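HD domain protein (Enterococcus faecalis, PDB 4LRL) is a deoxyribonucleoside triphosphate triphosphohydrolase of the HD-domain family, under allosteric control and probably acting on dGTP among other dNTPs. Local coordinates at residues C[61-66]-C[164-169]; C[52-57]-C[127-132]; C[271-276]-C[439-444]. All blocks are in the same frame, centred on the assembly; numbering follows the deposited sequence.

Overall arrangement
Contact 2 is wholly buried; contacts 1 and 3 also take in partly exposed residues. Contacts 1 and 2 are neighbours, their centres about 13 Å apart, on successive helices, 53-60 and 62-65. Helix 124-133 serves both, forming one side of contact 2 and touching the valines of contact 1 through Leu133. Contact 3 lies across the centre of the chain, its centre about 35 and 38 Å from those of contacts 1 and 2, in the HD-associated region. Contact 2 rests on van der Waals packing without hydrogen bonds, contact 1 sets a carboxylate at a helix start, and contact 3 combines an ion pair with a tyrosine against a glycine. Contacts 1 and 3 each border a dGTP.

Contact 1. Residues C[61-66]-C[164-169]; sequences SAEVQR and PETEVY. With DGT (2'-deoxyguanosine-5'-triphosphate), chain O.
Glu63 accepts both hydrogen bonds of this contact, placing its carboxylate at the first turn of helix 167-175. OE1 accepts from Val168 N at 3.2 Å, from above the carboxylate plane, while OE2 takes Glu167 N at 3.2 Å on its syn side, in the straighter of the two bonds (150°). The bend of the chain at chi2 (81°) turns the two oxygens toward these backbone amides. A negative group at the amino end of a helix would probably be stabilised by the helix dipole. Thr166, the N-cap residue, adds a capping bond, Tyr169 N to Thr166 OG1, and that hydroxyl is also bonded to Ile160 O.

Van der Waals contacts fill in around these bonds. The Glu63 chain lies obliquely across Thr166, with OE2 against CB of the threonine. In the reverse direction Glu167 stretches beyond CG to the start of helix 62-65, where its OE2 comes 3.2 Å from Ser61 CA and its OE1 lies against Ala62 CB; its carboxylate stands perpendicular to that of Glu63. Val168 CG2 sits 3.4 Å from Glu63 OE1 and also meets Ser61 OG, whose hydrogen bond goes to Leu58 O. Val64 CG2 approaches the same methyl more loosely, at 4.4 Å.

Further along helix 62-65, Gln65 NE2 donates to O6 of the bound dGTP at 3.1 Å, nearly straight, so this short helix joins the nucleotide site to helix 167-175. Leu133 of helix 124-133 touches both Val64 and Val168, Phe88 of helix 87-108 packs on Val64 and Gln65, Leu314 of helix 314-318 covers Thr166, and Met349 of the second subunit lies on Ala62.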
loop_
_atom_site.group_PDB
_atom_site.type_symbol
_atom_site.label_atom_id
_atom_site.label_comp_id
_atom_site.label_asym_id
_atom_site.label_seq_id
_atom_site.Cartn_x
_atom_site.Cartn_y
_atom_site.Cartn_z
ATOM N N SER C 61 -6.826 30.258 -13.563
ATOM C CA SER C 61 -7.351 30.783 -14.830
ATOM C C SER C 61 -8.505 29.934 -15.387
ATOM O O SER C 61 -8.582 28.739 -15.109
ATOM C CB SER C 61 -6.235 30.887 -15.875
ATOM O OG SER C 61 -5.978 29.625 -16.469
ATOM N N ALA C 62 -9.370 30.561 -16.188
ATOM C CA ALA C 62 -10.594 29.935 -16.700
ATOM C C ALA C 62 -10.355 28.661 -17.506
ATOM O O ALA C 62 -11.107 27.697 -17.384
ATOM C CB ALA C 62 -11.388 30.936 -17.536
ATOM N N GLU C 63 -9.302 28.674 -18.320
ATOM C CA GLU C 63 -9.001 27.591 -19.242
ATOM C C GLU C 63 -8.430 26.356 -18.537
ATOM O O GLU C 63 -8.596 25.239 -19.017
ATOM C CB GLU C 63 -8.035 28.074 -20.327
ATOM C CG GLU C 63 -8.602 29.132 -21.272
ATOM C CD GLU C 63 -8.575 30.538 -20.682
ATOM O OE1 GLU C 63 -7.831 30.758 -19.697
ATOM O OE2 GLU C 63 -9.296 31.422 -21.206
ATOM N N VAL C 64 -7.744 26.563 -17.416
ATOM C CA VAL C 64 -7.223 25.461 -16.618
ATOM C C VAL C 64 -8.342 24.893 -15.736
ATOM O O VAL C 64 -8.455 23.682 -15.589
ATOM C CB VAL C 64 -5.995 25.887 -15.777
ATOM C CG1 VAL C 64 -5.550 24.776 -14.824
ATOM C CG2 VAL C 64 -4.829 26.259 -16.693
ATOM N N GLN C 65 -9.176 25.768 -15.184
ATOM C CA GLN C 65 -10.265 25.355 -14.307
ATOM C C GLN C 65 -11.257 24.399 -14.967
ATOM O O GLN C 65 -11.813 23.524 -14.295
ATOM C CB GLN C 65 -11.021 26.568 -13.760
ATOM C CG GLN C 65 -10.247 27.340 -12.704
ATOM C CD GLN C 65 -9.943 26.516 -11.461
ATOM O OE1 GLN C 65 -10.837 25.916 -10.865
ATOM N NE2 GLN C 65 -8.679 26.508 -11.055
ATOM N N ARG C 66 -11.477 24.563 -16.271
ATOM C CA ARG C 66 -12.480 23.760 -16.963
ATOM C C ARG C 66 -12.010 22.314 -17.164
ATOM O O ARG C 66 -12.813 21.417 -17.436
ATOM C CB ARG C 66 -12.925 24.422 -18.278
ATOM C CG ARG C 66 -11.859 24.556 -19.333
ATOM C CD ARG C 66 -12.433 24.316 -20.719
ATOM N NE ARG C 66 -11.417 23.680 -21.548
ATOM C CZ ARG C 66 -11.638 22.928 -22.624
ATOM N NH1 ARG C 66 -10.589 22.417 -23.250
ATOM N NH2 ARG C 66 -12.873 22.689 -23.081
ATOM N N PRO C 164 -5.011 36.099 -27.432
ATOM C CA PRO C 164 -5.261 37.176 -26.483
ATOM C C PRO C 164 -6.606 37.074 -25.775
ATOM O O PRO C 164 -6.751 37.591 -24.671
ATOM C CB PRO C 164 -5.223 38.425 -27.361
ATOM C CG PRO C 164 -4.352 38.041 -28.509
ATOM C CD PRO C 164 -4.716 36.618 -28.777
ATOM N N GLU C 165 -7.575 36.410 -26.398
ATOM C CA GLU C 165 -8.901 36.255 -25.808
ATOM C C GLU C 165 -8.931 35.418 -24.522
ATOM O O GLU C 165 -9.929 35.443 -23.799
ATOM C CB GLU C 165 -9.872 35.664 -26.828
ATOM C CG GLU C 165 -9.549 34.240 -27.244
ATOM C CD GLU C 165 -10.212 33.863 -28.539
ATOM O OE1 GLU C 165 -11.326 33.300 -28.483
ATOM O OE2 GLU C 165 -9.635 34.148 -29.611
ATOM N N THR C 166 -7.858 34.668 -24.246
ATOM C CA THR C 166 -7.804 33.826 -23.045
ATOM C C THR C 166 -7.175 34.497 -21.823
ATOM O O THR C 166 -6.337 35.389 -21.935
ATOM C CB THR C 166 -7.109 32.457 -23.292
ATOM O OG1 THR C 166 -5.714 32.645 -23.583
ATOM C CG2 THR C 166 -7.809 31.680 -24.422
ATOM N N GLU C 167 -7.611 34.038 -20.657
ATOM C CA GLU C 167 -7.029 34.385 -19.370
ATOM C C GLU C 167 -5.580 33.896 -19.287
ATOM O O GLU C 167 -4.723 34.591 -18.726
ATOM C CB GLU C 167 -7.870 33.740 -18.267
ATOM C CG GLU C 167 -7.778 34.372 -16.890
ATOM C CD GLU C 167 -8.987 34.019 -16.026
ATOM O OE1 GLU C 167 -10.140 34.138 -16.512
ATOM O OE2 GLU C 167 -8.782 33.630 -14.856
ATOM N N VAL C 168 -5.310 32.719 -19.860
ATOM C CA VAL C 168 -3.975 32.101 -19.834
ATOM C C VAL C 168 -2.930 32.938 -20.563
ATOM O O VAL C 168 -1.808 33.111 -20.071
ATOM C CB VAL C 168 -3.992 30.652 -20.395
ATOM C CG1 VAL C 168 -2.596 30.197 -20.817
ATOM C CG2 VAL C 168 -4.579 29.691 -19.368
ATOM N N TYR C 169 -3.310 33.464 -21.728
ATOM C CA TYR C 169 -2.449 34.363 -22.483
ATOM C C TYR C 169 -2.110 35.602 -21.663
ATOM O O TYR C 169 -0.937 35.973 -21.548
ATOM C CB TYR C 169 -3.121 34.793 -23.794
ATOM C CG TYR C 169 -2.332 35.829 -24.573
ATOM C CD1 TYR C 169 -1.407 35.443 -25.545
ATOM C CD2 TYR C 169 -2.505 37.195 -24.332
ATOM C CE1 TYR C 169 -0.676 36.384 -26.259
ATOM C CE2 TYR C 169 -1.780 38.154 -25.047
ATOM C CZ TYR C 169 -0.864 37.739 -26.005
ATOM O OH TYR C 169 -0.139 38.670 -26.713
HETATM P PG DGT O . -6.026 32.705 -0.562
HETATM O O1G DGT O . -6.544 34.083 -0.920
HETATM O O2G DGT O . -5.303 31.990 -1.681
HETATM O O3G DGT O . -5.313 32.671 0.776
HETATM O O3B DGT O . -7.374 31.839 -0.370
HETATM P PB DGT O . -7.392 30.493 0.516
HETATM O O1B DGT O . -5.993 29.947 0.625
HETATM O O2B DGT O . -8.183 30.773 1.775
HETATM O O3A DGT O . -8.311 29.513 -0.387
HETATM P PA DGT O . -7.946 29.029 -1.879
HETATM O O1A DGT O . -6.592 29.509 -2.301
HETATM O O2A DGT O . -9.124 29.321 -2.772
HETATM O "O5'" DGT O . -7.860 27.435 -1.675
HETATM C "C5'" DGT O . -7.206 26.879 -0.532
HETATM C "C4'" DGT O . -7.151 25.360 -0.634
HETATM O "O4'" DGT O . -7.781 24.916 -1.835
HETATM C "C3'" DGT O . -5.712 24.870 -0.689
HETATM O "O3'" DGT O . -5.535 23.819 0.277
HETATM C "C2'" DGT O . -5.507 24.342 -2.099
HETATM C "C1'" DGT O . -6.928 23.990 -2.512
HETATM N N9 DGT O . -7.191 24.038 -3.974
HETATM C C8 DGT O . -7.559 22.982 -4.717
HETATM N N7 DGT O . -7.750 23.324 -6.013
HETATM C C5 DGT O . -7.500 24.635 -6.107
HETATM C C6 DGT O . -7.514 25.630 -7.196
HETATM O O6 DGT O . -7.826 25.282 -8.355
HETATM N N1 DGT O . -7.191 26.895 -6.889
HETATM C C2 DGT O . -6.859 27.281 -5.636
HETATM N N2 DGT O . -6.544 28.574 -5.406
HETATM N N3 DGT O . -6.829 26.415 -4.586
HETATM C C4 DGT O . -7.132 25.104 -4.763
#

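Contact 2. Residues C[52-57]-C[127-132]; sequences HQVILD and TLCAAL
Ile55 has the largest share of the buried surface here, and its CD1 packs 3.8 Å from Leu128 CB. Although its CB does not point at helix 124-133, CG1 lies anti to the carbonyl carbon and a second turn at chi2 (-59°) carries the terminal methyl inward. CD1 thereby touches both the stem of Leu128 and, at 4.0 Å, Cys129 SG, the two lying in roughly perpendicular directions from it. The chains of Ile55 and Leu128 cross at about a right angle, methyl end against stem. The other branch of the isoleucine, CG2, stands anti to the backbone N and faces Leu132 CD2 at 4.4 Å.

Leu132 comes from the next turn with its CG anti to the backbone N (chi1 -173°). This brings CD2 within 4.0 Å of Ile55 O, so the leucine covers backbone as well as side chain. Cys129 SG has a second neighbour in Val54 CG1, at 3.8 Å, so branches of two consecutive residues meet the sulfur. At the start of helix 53-60, the side chain of His52, the N-cap residue, crosses that of Leu128 at about a right angle, and CD1 of the leucine approaches the ring obliquely, 4.0 Å from CE1.

No hydrogen bond links the two segments; they meet by van der Waals packing. Tyr95 and Leu92 of helix 87-108 continue the apolar layer over Ile55 and Leu132, respectively.

Over residues 53-57 and 127-132 the helix axes run almost parallel, 11° apart in direction and 10.4 Å at closest approach. Ala131 O bonds His134 ND1. The contact thus packs helix 53-60 on the HD-domain helix that leads directly into His134 and Asp135, the central pair of the H...HD...D metal site, occupied here by nickel.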
loop_
_atom_site.group_PDB
_atom_site.type_symbol
_atom_site.label_atom_id
_atom_site.label_comp_id
_atom_site.label_asym_id
_atom_site.label_seq_id
_atom_site.Cartn_x
_atom_site.Cartn_y
_atom_site.Cartn_z
ATOM N N HIS C 52 5.264 30.291 -7.163
ATOM C CA HIS C 52 5.213 31.410 -8.104
ATOM C C HIS C 52 3.798 31.946 -8.267
ATOM O O HIS C 52 2.848 31.174 -8.413
ATOM C CB HIS C 52 5.749 30.992 -9.475
ATOM C CG HIS C 52 7.187 30.579 -9.466
ATOM N ND1 HIS C 52 7.594 29.285 -9.202
ATOM C CD2 HIS C 52 8.318 31.290 -9.697
ATOM C CE1 HIS C 52 8.912 29.219 -9.269
ATOM N NE2 HIS C 52 9.376 30.422 -9.566
ATOM N N GLN C 53 3.674 33.272 -8.257
ATOM C CA GLN C 53 2.416 33.954 -8.558
ATOM C C GLN C 53 1.889 33.580 -9.951
ATOM O O GLN C 53 0.689 33.406 -10.141
ATOM C CB GLN C 53 2.603 35.475 -8.440
ATOM C CG GLN C 53 1.318 36.290 -8.502
ATOM C CD GLN C 53 0.378 36.006 -7.332
ATOM O OE1 GLN C 53 0.669 36.353 -6.186
ATOM N NE2 GLN C 53 -0.760 35.383 -7.625
ATOM N N VAL C 54 2.791 33.453 -10.920
ATOM C CA VAL C 54 2.419 33.087 -12.282
ATOM C C VAL C 54 1.707 31.725 -12.314
ATOM O O VAL C 54 0.686 31.568 -12.989
ATOM C CB VAL C 54 3.656 33.074 -13.219
ATOM C CG1 VAL C 54 3.325 32.451 -14.571
ATOM C CG2 VAL C 54 4.195 34.483 -13.403
ATOM N N ILE C 55 2.250 30.757 -11.571
ATOM C CA ILE C 55 1.701 29.409 -11.512
ATOM C C ILE C 55 0.332 29.411 -10.825
ATOM O O ILE C 55 -0.610 28.802 -11.331
ATOM C CB ILE C 55 2.679 28.422 -10.814
ATOM C CG1 ILE C 55 4.028 28.371 -11.553
ATOM C CG2 ILE C 55 2.048 27.028 -10.660
ATOM C CD1 ILE C 55 3.961 27.943 -13.024
ATOM N N LEU C 56 0.221 30.111 -9.694
ATOM C CA LEU C 56 -1.052 30.205 -8.992
ATOM C C LEU C 56 -2.129 30.812 -9.891
ATOM O O LEU C 56 -3.258 30.307 -9.949
ATOM C CB LEU C 56 -0.921 31.004 -7.695
ATOM C CG LEU C 56 -2.225 31.125 -6.888
ATOM C CD1 LEU C 56 -2.723 29.764 -6.424
ATOM C CD2 LEU C 56 -2.076 32.065 -5.719
ATOM N N ASP C 57 -1.761 31.884 -10.595
ATOM C CA ASP C 57 -2.672 32.546 -11.530
ATOM C C ASP C 57 -3.083 31.629 -12.682
ATOM O O ASP C 57 -4.243 31.635 -13.103
ATOM C CB ASP C 57 -2.052 33.830 -12.088
ATOM C CG ASP C 57 -1.965 34.941 -11.060
ATOM O OD1 ASP C 57 -2.640 34.863 -10.010
ATOM O OD2 ASP C 57 -1.222 35.907 -11.315
ATOM N N THR C 127 9.375 26.120 -17.933
ATOM C CA THR C 127 9.218 24.677 -17.874
ATOM C C THR C 127 7.992 24.308 -17.022
ATOM O O THR C 127 7.242 23.387 -17.373
ATOM C CB THR C 127 10.493 23.983 -17.353
ATOM O OG1 THR C 127 11.634 24.433 -18.103
ATOM C CG2 THR C 127 10.388 22.477 -17.500
ATOM N N LEU C 128 7.789 25.039 -15.924
ATOM C CA LEU C 128 6.639 24.817 -15.052
ATOM C C LEU C 128 5.351 25.206 -15.763
ATOM O O LEU C 128 4.339 24.506 -15.667
ATOM C CB LEU C 128 6.791 25.586 -13.735
ATOM C CG LEU C 128 7.925 25.134 -12.820
ATOM C CD1 LEU C 128 8.072 26.032 -11.591
ATOM C CD2 LEU C 128 7.719 23.683 -12.425
ATOM N N CYS C 129 5.403 26.315 -16.495
ATOM C CA CYS C 129 4.250 26.763 -17.265
ATOM C C CYS C 129 3.856 25.728 -18.317
ATOM O O CYS C 129 2.702 25.303 -18.366
ATOM C CB CYS C 129 4.516 28.132 -17.890
ATOM S SG CYS C 129 4.522 29.453 -16.666
ATOM N N ALA C 130 4.818 25.301 -19.128
ATOM C CA ALA C 130 4.568 24.246 -20.122
ATOM C C ALA C 130 4.045 22.947 -19.506
ATOM O O ALA C 130 3.185 22.294 -20.094
ATOM C CB ALA C 130 5.784 23.982 -20.954
ATOM N N ALA C 131 4.547 22.586 -18.326
ATOM C CA ALA C 131 4.076 21.392 -17.624
ATOM C C ALA C 131 2.609 21.514 -17.202
ATOM O O ALA C 131 1.822 20.593 -17.385
ATOM C CB ALA C 131 4.939 21.115 -16.422
ATOM N N LEU C 132 2.247 22.665 -16.648
ATOM C CA LEU C 132 0.886 22.898 -16.213
ATOM C C LEU C 132 -0.108 22.942 -17.383
ATOM O O LEU C 132 -1.246 22.449 -17.278
ATOM C CB LEU C 132 0.817 24.187 -15.399
ATOM C CG LEU C 132 -0.530 24.467 -14.733
ATOM C CD1 LEU C 132 -0.892 23.331 -13.751
ATOM C CD2 LEU C 132 -0.495 25.816 -14.048
#

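Contact 3. Residues C[271-276]-C[439-444]; sequences VSRGME and DERFYF. With DGT (2'-deoxyguanosine-5'-triphosphate), chain R.
Arg273 and Asp439 approach from opposite directions and form a salt bridge at the edge of the guanidinium, their flat groups nearly coplanar (13° apart). NH2 donates to the syn lone pair of Asp439 OD1 at 2.6 Å, and a weak second bond joins NH1 to OD2 at 3.3 Å. Tyr443 comes from the side: its OH packs 3.0 Å from Arg273 CB and lies over one face of the guanidinium, toward the rim. The phenol also leans obliquely on the helix backbone, with CE2 3.5 Å from Gly274 CA.

Arg441 adds a second positive group to the same carboxylate, its NE 3.8 Å from Asp439 OD1 in a long salt bridge. The three residues form a network in which OD1 lies near both arginines.

A further layer sets these groups in place. Arg273 NE is bonded to Phe268 O, and its bend at chi3 (-88°) turns the guanidinium toward the aspartate. Tyr443 OH bonds Pro270 O, just before the segment, Arg441 NH1 bonds Ser355 OG, and Asp439 N bonds Ser391 OG.

Strand 441-444 is the middle strand of a three-stranded antiparallel sheet, between 354-357 and 387-389, and the axis of residues 271-276 crosses it at -60°. On the helix, Val271 CG2 touches O3A of a dGTP at 3.6 Å; Arg350 and Lys354 bind the same nucleotide, and Lys354 is backbone hydrogen-bonded to Phe444, linking the strand to that site. This helix-on-sheet packing thus borders a nucleotide site completed by Lys38, Asn60, Gln65 and Arg68 of the second subunit, consistent with an intersubunit allosteric site.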
loop_
_atom_site.group_PDB
_atom_site.type_symbol
_atom_site.label_atom_id
_atom_site.label_comp_id
_atom_site.label_asym_id
_atom_site.label_seq_id
_atom_site.Cartn_x
_atom_site.Cartn_y
_atom_site.Cartn_z
ATOM N N VAL C 271 -13.828 -3.615 -23.058
ATOM C CA VAL C 271 -15.127 -3.109 -22.633
ATOM C C VAL C 271 -15.122 -1.578 -22.708
ATOM O O VAL C 271 -16.066 -0.978 -23.212
ATOM C CB VAL C 271 -15.519 -3.639 -21.248
ATOM C CG1 VAL C 271 -16.792 -2.995 -20.761
ATOM C CG2 VAL C 271 -15.676 -5.154 -21.293
ATOM N N SER C 272 -14.036 -0.955 -22.265
ATOM C CA SER C 272 -13.901 0.500 -22.368
ATOM C C SER C 272 -13.957 0.953 -23.815
ATOM O O SER C 272 -14.604 1.958 -24.135
ATOM C CB SER C 272 -12.589 0.969 -21.744
ATOM O OG SER C 272 -12.473 0.439 -20.445
ATOM N N ARG C 273 -13.266 0.221 -24.682
ATOM C CA ARG C 273 -13.292 0.518 -26.098
ATOM C C ARG C 273 -14.675 0.276 -26.730
ATOM O O ARG C 273 -15.046 0.956 -27.692
ATOM C CB ARG C 273 -12.203 -0.252 -26.825
ATOM C CG ARG C 273 -10.793 0.257 -26.518
ATOM C CD ARG C 273 -9.867 -0.208 -27.605
ATOM N NE ARG C 273 -9.322 -1.524 -27.318
ATOM C CZ ARG C 273 -8.915 -2.396 -28.237
ATOM N NH1 ARG C 273 -9.004 -2.118 -29.535
ATOM N NH2 ARG C 273 -8.428 -3.564 -27.843
ATOM N N GLY C 274 -15.428 -0.671 -26.176
ATOM C CA GLY C 274 -16.825 -0.884 -26.547
ATOM C C GLY C 274 -17.701 0.332 -26.306
ATOM O O GLY C 274 -18.561 0.661 -27.127
ATOM N N MET C 275 -17.484 1.014 -25.183
ATOM C CA MET C 275 -18.257 2.214 -24.865
ATOM C C MET C 275 -17.839 3.386 -25.759
ATOM O O MET C 275 -18.665 4.219 -26.151
ATOM C CB MET C 275 -18.111 2.568 -23.385
ATOM C CG MET C 275 -18.815 1.588 -22.449
ATOM S SD MET C 275 -20.607 1.601 -22.681
ATOM C CE MET C 275 -21.040 3.186 -21.963
ATOM N N GLU C 276 -16.550 3.439 -26.078
ATOM C CA GLU C 276 -16.020 4.466 -26.948
ATOM C C GLU C 276 -16.603 4.344 -28.359
ATOM O O GLU C 276 -16.942 5.354 -28.985
ATOM C CB GLU C 276 -14.496 4.391 -26.971
ATOM C CG GLU C 276 -13.832 5.603 -27.580
ATOM C CD GLU C 276 -13.769 5.551 -29.107
ATOM O OE1 GLU C 276 -13.758 6.639 -29.736
ATOM O OE2 GLU C 276 -13.724 4.433 -29.681
ATOM N N ASP C 439 -3.712 -5.003 -31.218
ATOM C CA ASP C 439 -4.684 -6.009 -31.641
ATOM C C ASP C 439 -5.528 -5.590 -32.857
ATOM O O ASP C 439 -5.198 -4.636 -33.561
ATOM C CB ASP C 439 -5.580 -6.423 -30.467
ATOM C CG ASP C 439 -6.438 -5.281 -29.938
ATOM O OD1 ASP C 439 -6.689 -5.267 -28.719
ATOM O OD2 ASP C 439 -6.868 -4.403 -30.715
ATOM N N GLU C 440 -6.591 -6.345 -33.107
ATOM C CA GLU C 440 -7.640 -5.964 -34.041
ATOM C C GLU C 440 -8.932 -6.528 -33.473
ATOM O O GLU C 440 -9.028 -7.729 -33.206
ATOM C CB GLU C 440 -7.412 -6.547 -35.449
ATOM C CG GLU C 440 -6.177 -6.065 -36.208
ATOM C CD GLU C 440 -6.272 -4.621 -36.675
ATOM O OE1 GLU C 440 -7.384 -4.169 -37.035
ATOM O OE2 GLU C 440 -5.221 -3.942 -36.691
ATOM N N ARG C 441 -9.921 -5.665 -33.288
ATOM C CA ARG C 441 -11.220 -6.121 -32.805
ATOM C C ARG C 441 -12.397 -5.785 -33.713
ATOM O O ARG C 441 -12.421 -4.742 -34.376
ATOM C CB ARG C 441 -11.479 -5.612 -31.392
ATOM C CG ARG C 441 -10.818 -6.471 -30.346
ATOM C CD ARG C 441 -10.938 -5.896 -28.936
ATOM N NE ARG C 441 -10.115 -6.699 -28.043
ATOM C CZ ARG C 441 -10.505 -7.840 -27.489
ATOM N NH1 ARG C 441 -11.727 -8.316 -27.707
ATOM N NH2 ARG C 441 -9.667 -8.504 -26.711
ATOM N N PHE C 442 -13.368 -6.692 -33.722
ATOM C CA PHE C 442 -14.644 -6.479 -34.377
ATOM C C PHE C 442 -15.733 -6.352 -33.310
ATOM O O PHE C 442 -15.890 -7.224 -32.447
ATOM C CB PHE C 442 -14.930 -7.634 -35.341
ATOM C CG PHE C 442 -16.292 -7.585 -35.955
ATOM C CD1 PHE C 442 -16.667 -6.515 -36.772
ATOM C CD2 PHE C 442 -17.201 -8.610 -35.726
ATOM C CE1 PHE C 442 -17.936 -6.462 -37.349
ATOM C CE2 PHE C 442 -18.479 -8.582 -36.310
ATOM C CZ PHE C 442 -18.849 -7.503 -37.123
ATOM N N TYR C 443 -16.474 -5.255 -33.358
ATOM C CA TYR C 443 -17.419 -4.951 -32.306
ATOM C C TYR C 443 -18.824 -5.211 -32.798
ATOM O O TYR C 443 -19.129 -4.954 -33.950
ATOM C CB TYR C 443 -17.250 -3.500 -31.835
ATOM C CG TYR C 443 -16.113 -3.321 -30.857
ATOM C CD1 TYR C 443 -14.819 -3.023 -31.295
ATOM C CD2 TYR C 443 -16.329 -3.467 -29.493
ATOM C CE1 TYR C 443 -13.760 -2.864 -30.372
ATOM C CE2 TYR C 443 -15.290 -3.323 -28.574
ATOM C CZ TYR C 443 -14.012 -3.025 -29.018
ATOM O OH TYR C 443 -13.008 -2.888 -28.082
ATOM N N PHE C 444 -19.678 -5.720 -31.915
ATOM C CA PHE C 444 -21.050 -6.093 -32.291
ATOM C C PHE C 444 -21.949 -6.062 -31.066
ATOM O O PHE C 444 -21.448 -6.134 -29.932
ATOM C CB PHE C 444 -21.080 -7.489 -32.926
ATOM C CG PHE C 444 -20.355 -8.541 -32.131
ATOM C CD1 PHE C 444 -21.007 -9.244 -31.112
ATOM C CD2 PHE C 444 -19.017 -8.832 -32.397
ATOM C CE1 PHE C 444 -20.335 -10.229 -30.371
ATOM C CE2 PHE C 444 -18.334 -9.808 -31.662
ATOM C CZ PHE C 444 -18.997 -10.508 -30.647
HETATM P PG DGT R . -20.164 -10.450 -19.099
HETATM O O1G DGT R . -18.993 -11.181 -18.464
HETATM O O2G DGT R . -20.848 -11.242 -20.204
HETATM O O3G DGT R . -21.112 -9.806 -18.100
HETATM O O3B DGT R . -19.567 -9.177 -19.897
HETATM P PB DGT R . -18.078 -8.630 -19.689
HETATM O O1B DGT R . -17.265 -8.979 -20.908
HETATM O O2B DGT R . -17.580 -9.006 -18.316
HETATM O O3A DGT R . -18.315 -7.045 -19.711
HETATM P PA DGT R . -18.973 -6.174 -18.535
HETATM O O1A DGT R . -19.842 -5.151 -19.212
HETATM O O2A DGT R . -19.553 -6.990 -17.427
HETATM O "O5'" DGT R . -17.705 -5.363 -17.954
HETATM C "C5'" DGT R . -16.463 -5.976 -17.623
HETATM C "C4'" DGT R . -15.980 -5.487 -16.260
HETATM O "O4'" DGT R . -16.167 -4.075 -16.062
HETATM C "C3'" DGT R . -16.790 -6.123 -15.140
HETATM O "O3'" DGT R . -16.409 -7.488 -14.892
HETATM C "C2'" DGT R . -16.562 -5.165 -13.977
HETATM C "C1'" DGT R . -16.277 -3.823 -14.654
HETATM N N9 DGT R . -17.340 -2.823 -14.384
HETATM C C8 DGT R . -17.130 -1.584 -13.895
HETATM N N7 DGT R . -18.292 -0.888 -13.760
HETATM C C5 DGT R . -19.280 -1.701 -14.177
HETATM C C6 DGT R . -20.763 -1.624 -14.294
HETATM O O6 DGT R . -21.416 -0.607 -13.987
HETATM N N1 DGT R . -21.415 -2.677 -14.768
HETATM C C2 DGT R . -20.799 -3.812 -15.121
HETATM N N2 DGT R . -21.571 -4.816 -15.581
HETATM N N3 DGT R . -19.449 -3.971 -15.051
HETATM C C4 DGT R . -18.649 -2.968 -14.586
#